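Local coordinates for protein myosin-I heavy chain (Dictyostelium discoideum, PDB 5EJR) that serves as an actin-based class VII motor in early phagocytosis and adhesion, and is represented here by the second MyTH4-FERM unit of its tail, at residues F128-I131 / Y132-I136; S345-A348 / A349-Q353; L438-K442 / K443-I447. All coordinates share one frame; numbering follows the deposited sequence.

Contact 1 (F128-I131 / Y132-I136); sequences FELI and YFLSI
In helix 121-137 of the MyTH4 domain, a buried turn shows how one helix can present a different surface to each neighbour while Leu130 meets Leu134 and Glu129 meets Phe133 along its length. The backbone supplies the frame: Phe133 N donates to Glu129 O at 3.1 Å, and Leu134 N and Ser135 N reach Leu130 O and Ile131 O in the same four-residue step. On one side Leu130 and Leu134 pass each other at a slant, Leu130 CD1 lying 4.1 Å from Leu134 CG. Leu130 reaches that place because its CG stands opposite the backbone N (chi1 169°), which swings the branch beside its own carbonyl carbon. Both leucines pack against helix 104-113, and Leu130 also reaches helix 86-99. Ile131 touches Cys173 of helix 164-178 as well as Ala111, and Ser135 packs on helix 164-178.

The aromatic side is built differently. Phe133 CD2 comes within 3.2 Å of Glu129 O, approaching obliquely. Tyr132 CD2 stands 3.6 Å above one face of the Phe133 ring, displaced toward the rim, while Phe133 CE1 lies in the plane of the tyrosine ring at its edge. Phe200 joins both, stacked on Tyr132 and edge-to-face with Phe133. Glu129 OE1 forms a salt bridge with Arg201, the residue after Phe200.

Ser135 has its OG between the backbone N and the carbonyl carbon (chi1 72°), folded back over the preceding turn, where it donates to Tyr132 O at 2.7 Å. That carbonyl also accepts from Ile136 N at 3.0 Å. Two donors thus grip one oxygen, and the buried hydroxyl is satisfied within its own helix; Arg201 likewise pairs the buried Glu129 charge, which probably helps keep the carboxylate ionised.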
# COMPACT_ATOMS: atom_id res chain seq x y z
N PHE A 128 3.68 23.88 -10.29
CA PHE A 128 2.24 23.64 -10.24
C PHE A 128 1.90 22.15 -9.95
O PHE A 128 0.88 21.89 -9.31
CB PHE A 128 1.51 24.15 -11.49
CG PHE A 128 1.37 25.65 -11.52
CD1 PHE A 128 0.61 26.32 -10.57
CD2 PHE A 128 2.01 26.41 -12.50
CE1 PHE A 128 0.50 27.72 -10.58
CE2 PHE A 128 1.89 27.80 -12.52
CZ PHE A 128 1.14 28.45 -11.56
N GLU A 129 2.75 21.21 -10.40
CA GLU A 129 2.57 19.76 -10.13
C GLU A 129 2.65 19.52 -8.61
O GLU A 129 1.86 18.74 -8.05
CB GLU A 129 3.66 18.93 -10.83
CG GLU A 129 3.45 18.80 -12.33
CD GLU A 129 4.55 18.06 -13.07
OE1 GLU A 129 5.71 18.12 -12.62
OE2 GLU A 129 4.25 17.46 -14.12
N LEU A 130 3.57 20.24 -7.94
CA LEU A 130 3.74 20.20 -6.49
C LEU A 130 2.49 20.75 -5.81
O LEU A 130 2.02 20.13 -4.87
CB LEU A 130 5.02 20.96 -6.05
CG LEU A 130 5.24 21.24 -4.54
CD1 LEU A 130 5.27 19.96 -3.72
CD2 LEU A 130 6.52 21.98 -4.33
N ILE A 131 1.90 21.84 -6.34
CA ILE A 131 0.67 22.41 -5.77
C ILE A 131 -0.47 21.38 -5.84
O ILE A 131 -1.25 21.23 -4.89
CB ILE A 131 0.31 23.76 -6.43
CG1 ILE A 131 1.34 24.85 -6.03
CG2 ILE A 131 -1.11 24.19 -6.07
CD1 ILE A 131 1.36 26.13 -6.91
N TYR A 132 -0.54 20.65 -6.97
CA TYR A 132 -1.53 19.59 -7.15
C TYR A 132 -1.39 18.52 -6.05
O TYR A 132 -2.38 18.15 -5.43
CB TYR A 132 -1.40 18.94 -8.54
CG TYR A 132 -2.14 17.63 -8.63
CD1 TYR A 132 -3.52 17.59 -8.79
CD2 TYR A 132 -1.47 16.41 -8.50
CE1 TYR A 132 -4.22 16.39 -8.83
CE2 TYR A 132 -2.16 15.20 -8.53
CZ TYR A 132 -3.54 15.19 -8.71
OH TYR A 132 -4.23 14.01 -8.77
N PHE A 133 -0.15 18.02 -5.85
CA PHE A 133 0.18 16.98 -4.88
C PHE A 133 0.03 17.45 -3.44
O PHE A 133 -0.28 16.64 -2.57
CB PHE A 133 1.56 16.36 -5.16
CG PHE A 133 1.61 15.48 -6.39
CD1 PHE A 133 0.77 14.38 -6.51
CD2 PHE A 133 2.53 15.72 -7.41
CE1 PHE A 133 0.81 13.56 -7.66
CE2 PHE A 133 2.57 14.91 -8.55
CZ PHE A 133 1.71 13.84 -8.67
N LEU A 134 0.12 18.78 -3.19
CA LEU A 134 -0.15 19.30 -1.86
C LEU A 134 -1.66 19.32 -1.69
O LEU A 134 -2.17 18.89 -0.65
CB LEU A 134 0.38 20.75 -1.67
CG LEU A 134 1.87 21.01 -1.73
CD1 LEU A 134 2.15 22.50 -1.81
CD2 LEU A 134 2.59 20.42 -0.53
N SER A 135 -2.39 19.83 -2.71
CA SER A 135 -3.85 19.97 -2.66
C SER A 135 -4.61 18.64 -2.50
O SER A 135 -5.71 18.64 -1.97
CB SER A 135 -4.38 20.75 -3.86
OG SER A 135 -4.28 19.97 -5.05
N ILE A 136 -4.02 17.51 -2.94
CA ILE A 136 -4.66 16.21 -2.75
C ILE A 136 -4.47 15.69 -1.30
O ILE A 136 -5.30 14.91 -0.83
CB ILE A 136 -4.28 15.14 -3.82
CG1 ILE A 136 -2.76 14.96 -3.95
CG2 ILE A 136 -4.93 15.46 -5.18
CD1 ILE A 136 -2.31 13.67 -4.65

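Contact 2 (S345-A348 / A349-Q353); sequences SIIA and AILIQ
Ile347 and Leu351, one helical turn apart, lie side by side and point the same way, with Ile347 CG2 touching Leu351 CD1 at 4.0 Å. In Ile347 the CG2 methyl is the branch opposite the backbone N; it lies beside the carbonyl carbon, facing the following turn, and CG1 (chi1 -69°) lies beside the backbone N. Leu351 meets it with an extended second torsion (chi2 -175°). The neighbouring pair also touches branch to branch, Ile346 CG2 lying 4.2 Å from Ile350 CD1, and Ile350 CG1 packs over Ile346 O.

Both pairs belong to helix 341-355 in the helical central lobe of the FERM domain. Ile346 and Ile350 share Leu412 on helix 402-416; Ile347 and Leu351 share Trp331 on helix 317-332. Beneath them Leu351 N donates to Ile347 O at 3.0 Å in an almost straight bond, N-H...O 174°.

Ile352 belongs to another face, its CG1 3.3 Å from Ala348 O and its side chain on Ile390 of helix 383-394. Ala348 ends at CB, which contacts Val372 in a loop. Ser345 also looks to helix 383-394, through Trp386 and Met389, while its OG hydrogen-bonds back to Glu341 O.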
# COMPACT_ATOMS: atom_id res chain seq x y z
N SER A 345 2.96 -39.14 0.25
CA SER A 345 2.89 -40.06 -0.90
C SER A 345 1.45 -40.11 -1.42
O SER A 345 1.23 -40.20 -2.61
CB SER A 345 3.31 -41.46 -0.46
OG SER A 345 4.73 -41.47 -0.33
N ILE A 346 0.45 -40.03 -0.52
CA ILE A 346 -0.97 -40.00 -0.94
C ILE A 346 -1.23 -38.68 -1.67
O ILE A 346 -1.87 -38.67 -2.72
CB ILE A 346 -1.93 -40.21 0.29
CG1 ILE A 346 -1.82 -41.65 0.82
CG2 ILE A 346 -3.42 -39.89 -0.08
CD1 ILE A 346 -2.28 -41.89 2.33
N ILE A 347 -0.67 -37.56 -1.14
CA ILE A 347 -0.81 -36.24 -1.74
C ILE A 347 -0.18 -36.24 -3.12
O ILE A 347 -0.81 -35.83 -4.08
CB ILE A 347 -0.29 -35.10 -0.82
CG1 ILE A 347 -1.23 -34.94 0.41
CG2 ILE A 347 -0.19 -33.76 -1.60
CD1 ILE A 347 -0.53 -34.28 1.70
N ALA A 348 1.06 -36.75 -3.20
CA ALA A 348 1.79 -36.85 -4.46
C ALA A 348 0.97 -37.68 -5.45
O ALA A 348 0.76 -37.21 -6.56
CB ALA A 348 3.16 -37.45 -4.20
N ALA A 349 0.36 -38.83 -5.01
CA ALA A 349 -0.47 -39.66 -5.90
C ALA A 349 -1.66 -38.92 -6.50
O ALA A 349 -1.89 -39.04 -7.71
CB ALA A 349 -0.93 -40.94 -5.21
N ILE A 350 -2.38 -38.12 -5.68
CA ILE A 350 -3.53 -37.34 -6.15
C ILE A 350 -3.08 -36.31 -7.14
O ILE A 350 -3.70 -36.15 -8.17
CB ILE A 350 -4.30 -36.67 -4.96
CG1 ILE A 350 -4.94 -37.72 -4.06
CG2 ILE A 350 -5.35 -35.68 -5.48
CD1 ILE A 350 -5.31 -37.17 -2.71
N LEU A 351 -2.04 -35.54 -6.79
CA LEU A 351 -1.53 -34.48 -7.66
C LEU A 351 -1.01 -35.01 -8.98
O LEU A 351 -1.13 -34.32 -10.00
CB LEU A 351 -0.47 -33.62 -6.93
CG LEU A 351 -0.97 -32.80 -5.71
CD1 LEU A 351 0.12 -31.93 -5.17
CD2 LEU A 351 -2.15 -31.91 -6.07
N ILE A 352 -0.47 -36.24 -8.99
CA ILE A 352 -0.02 -36.89 -10.25
C ILE A 352 -1.27 -37.22 -11.11
O ILE A 352 -1.28 -36.90 -12.29
CB ILE A 352 0.87 -38.15 -9.94
CG1 ILE A 352 2.27 -37.70 -9.46
CG2 ILE A 352 0.99 -39.09 -11.19
CD1 ILE A 352 3.10 -38.81 -8.76
N GLN A 353 -2.33 -37.75 -10.49
CA GLN A 353 -3.56 -38.06 -11.24
C GLN A 353 -4.17 -36.77 -11.83
O GLN A 353 -4.73 -36.80 -12.94
CB GLN A 353 -4.56 -38.85 -10.37
CG GLN A 353 -5.64 -39.55 -11.21
CD GLN A 353 -6.69 -40.29 -10.43
OE1 GLN A 353 -6.55 -40.57 -9.24
NE2 GLN A 353 -7.79 -40.66 -11.09

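Contact 3 (L438-K442 / K443-I447); sequences LAINK and KGVSI. With EDO (1,2-ethanediol), chain F; EDO (1,2-ethanediol), chain B.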
# COMPACT_ATOMS: atom_id res chain seq x y z
N LEU A 438 1.37 -14.75 14.93
CA LEU A 438 0.01 -14.53 15.41
C LEU A 438 -0.84 -15.14 14.32
O LEU A 438 -0.68 -14.76 13.16
CB LEU A 438 -0.29 -13.02 15.54
CG LEU A 438 -1.73 -12.64 15.84
CD1 LEU A 438 -2.06 -12.89 17.29
CD2 LEU A 438 -1.99 -11.18 15.48
N ALA A 439 -1.67 -16.13 14.65
CA ALA A 439 -2.52 -16.77 13.66
C ALA A 439 -3.98 -16.43 13.93
O ALA A 439 -4.45 -16.59 15.06
CB ALA A 439 -2.33 -18.29 13.71
N ILE A 440 -4.71 -15.94 12.91
CA ILE A 440 -6.14 -15.63 13.07
C ILE A 440 -6.88 -16.43 12.04
O ILE A 440 -6.51 -16.40 10.86
CB ILE A 440 -6.45 -14.10 12.97
CG1 ILE A 440 -5.58 -13.30 14.00
CG2 ILE A 440 -7.95 -13.83 13.18
CD1 ILE A 440 -5.59 -11.74 13.83
N ASN A 441 -7.91 -17.18 12.48
CA ASN A 441 -8.71 -18.00 11.59
C ASN A 441 -10.17 -17.94 12.00
O ASN A 441 -10.53 -17.05 12.79
CB ASN A 441 -8.17 -19.43 11.50
CG ASN A 441 -8.36 -20.23 12.77
OD1 ASN A 441 -8.65 -19.71 13.84
ND2 ASN A 441 -8.33 -21.53 12.64
N LYS A 442 -11.02 -18.84 11.46
CA LYS A 442 -12.46 -18.84 11.75
C LYS A 442 -12.79 -19.15 13.24
O LYS A 442 -13.85 -18.77 13.72
CB LYS A 442 -13.21 -19.80 10.79
CG LYS A 442 -12.88 -21.29 11.01
CD LYS A 442 -13.79 -22.20 10.13
CE LYS A 442 -14.13 -23.52 10.78
NZ LYS A 442 -13.03 -24.51 10.62
N LYS A 443 -11.88 -19.84 13.94
CA LYS A 443 -12.04 -20.26 15.35
C LYS A 443 -11.56 -19.22 16.38
O LYS A 443 -12.13 -19.11 17.47
CB LYS A 443 -11.29 -21.57 15.59
CG LYS A 443 -11.82 -22.73 14.76
CD LYS A 443 -11.15 -24.04 15.17
CE LYS A 443 -11.67 -25.24 14.42
NZ LYS A 443 -13.07 -25.56 14.80
N GLY A 444 -10.50 -18.51 16.05
CA GLY A 444 -9.99 -17.49 16.97
C GLY A 444 -8.58 -17.06 16.68
O GLY A 444 -8.15 -17.05 15.52
N VAL A 445 -7.86 -16.73 17.75
CA VAL A 445 -6.49 -16.22 17.74
C VAL A 445 -5.56 -17.24 18.36
O VAL A 445 -5.85 -17.76 19.44
CB VAL A 445 -6.43 -14.87 18.52
CG1 VAL A 445 -5.01 -14.33 18.58
CG2 VAL A 445 -7.37 -13.82 17.91
N SER A 446 -4.44 -17.51 17.68
CA SER A 446 -3.42 -18.43 18.19
C SER A 446 -2.05 -17.79 18.09
O SER A 446 -1.83 -16.86 17.31
CB SER A 446 -3.38 -19.71 17.35
OG SER A 446 -4.64 -20.31 17.14
N ILE A 447 -1.09 -18.36 18.84
CA ILE A 447 0.32 -18.04 18.74
C ILE A 447 0.98 -19.36 18.35
O ILE A 447 0.74 -20.37 19.02
CB ILE A 447 0.91 -17.39 20.02
CG1 ILE A 447 0.24 -16.03 20.33
CG2 ILE A 447 2.45 -17.25 19.93
CD1 ILE A 447 0.42 -14.88 19.22
C1 EDO F . -5.65 -23.12 14.68
O1 EDO F . -4.78 -24.19 14.35
C2 EDO F . -7.05 -23.73 14.80
O2 EDO F . -7.98 -22.74 15.12
C1 EDO B . -10.43 -24.63 7.99
O1 EDO B . -11.52 -25.50 8.17
C2 EDO B . -10.88 -23.50 7.06
O2 EDO B . -11.46 -24.10 5.88
O HOH W 1 -6.13 -19.15 15.17
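Leu438 CD1 sits between two side chains of the partner strand, 3.5 Å from Val445 CG1 and 3.7 Å from Ile447 CD1, and its side chain crosses each at an angle. The leucine CG lies opposite its backbone N (chi1 171°), which carries the branch over the strand at 444-447. Ile440 continues this face of the sheet, and helix 494-505 packs on it, as in the PTB-like lobe of FERM domains. On the reverse face Ala439 CB meets Ser446 CB at 4.0 Å. Two backbone bonds join this pair.

Where the hairpin turns, Asn441 N donates to Gly444 O at 3.1 Å, and the amide folds inward (chi1 70°). Its OD1 accepts from Gly444 N at 3.1 Å; a water is hydrogen-bonded to the same oxygen and to Ser446 OG. Asn441 ND2 donates to O2 of a 1,2-ethanediol, probably a crystallisation additive, at 2.8 Å.

Outermost, Lys442 and Lys443 run alongside each other, with Lys442 NZ 4.3 Å from Lys443 NZ; the like charges probably make this edge electropositive. Gly444 N, with weak help from Lys443 N, fixes OD1 and with it the rotation of the amide, and side-chain and main-chain bonds together close the turn.

The three contacts are local and sit in separate parts of the chain: contact 1 in the MyTH4 domain, contacts 2 and 3 in two lobes of the FERM domain, with the centres of contacts 1 and 2 about 58 Å apart. Contacts 1 and 2 are both turns within helices surrounded by other helices, yet contact 1 mixes aromatic rings with a salt bridge from the buried Glu129 and a buried hydroxyl, whereas contact 2 is almost wholly aliphatic. Contact 3 instead joins two strands and grades from a buried apolar face to an exposed lysine at its turn. There Asn441 OD1 closes the turn through the backbone and also meets water, while Asn441 ND2 and Lys442 NZ meet 1,2-ethanediol, probably a crystallisation additive.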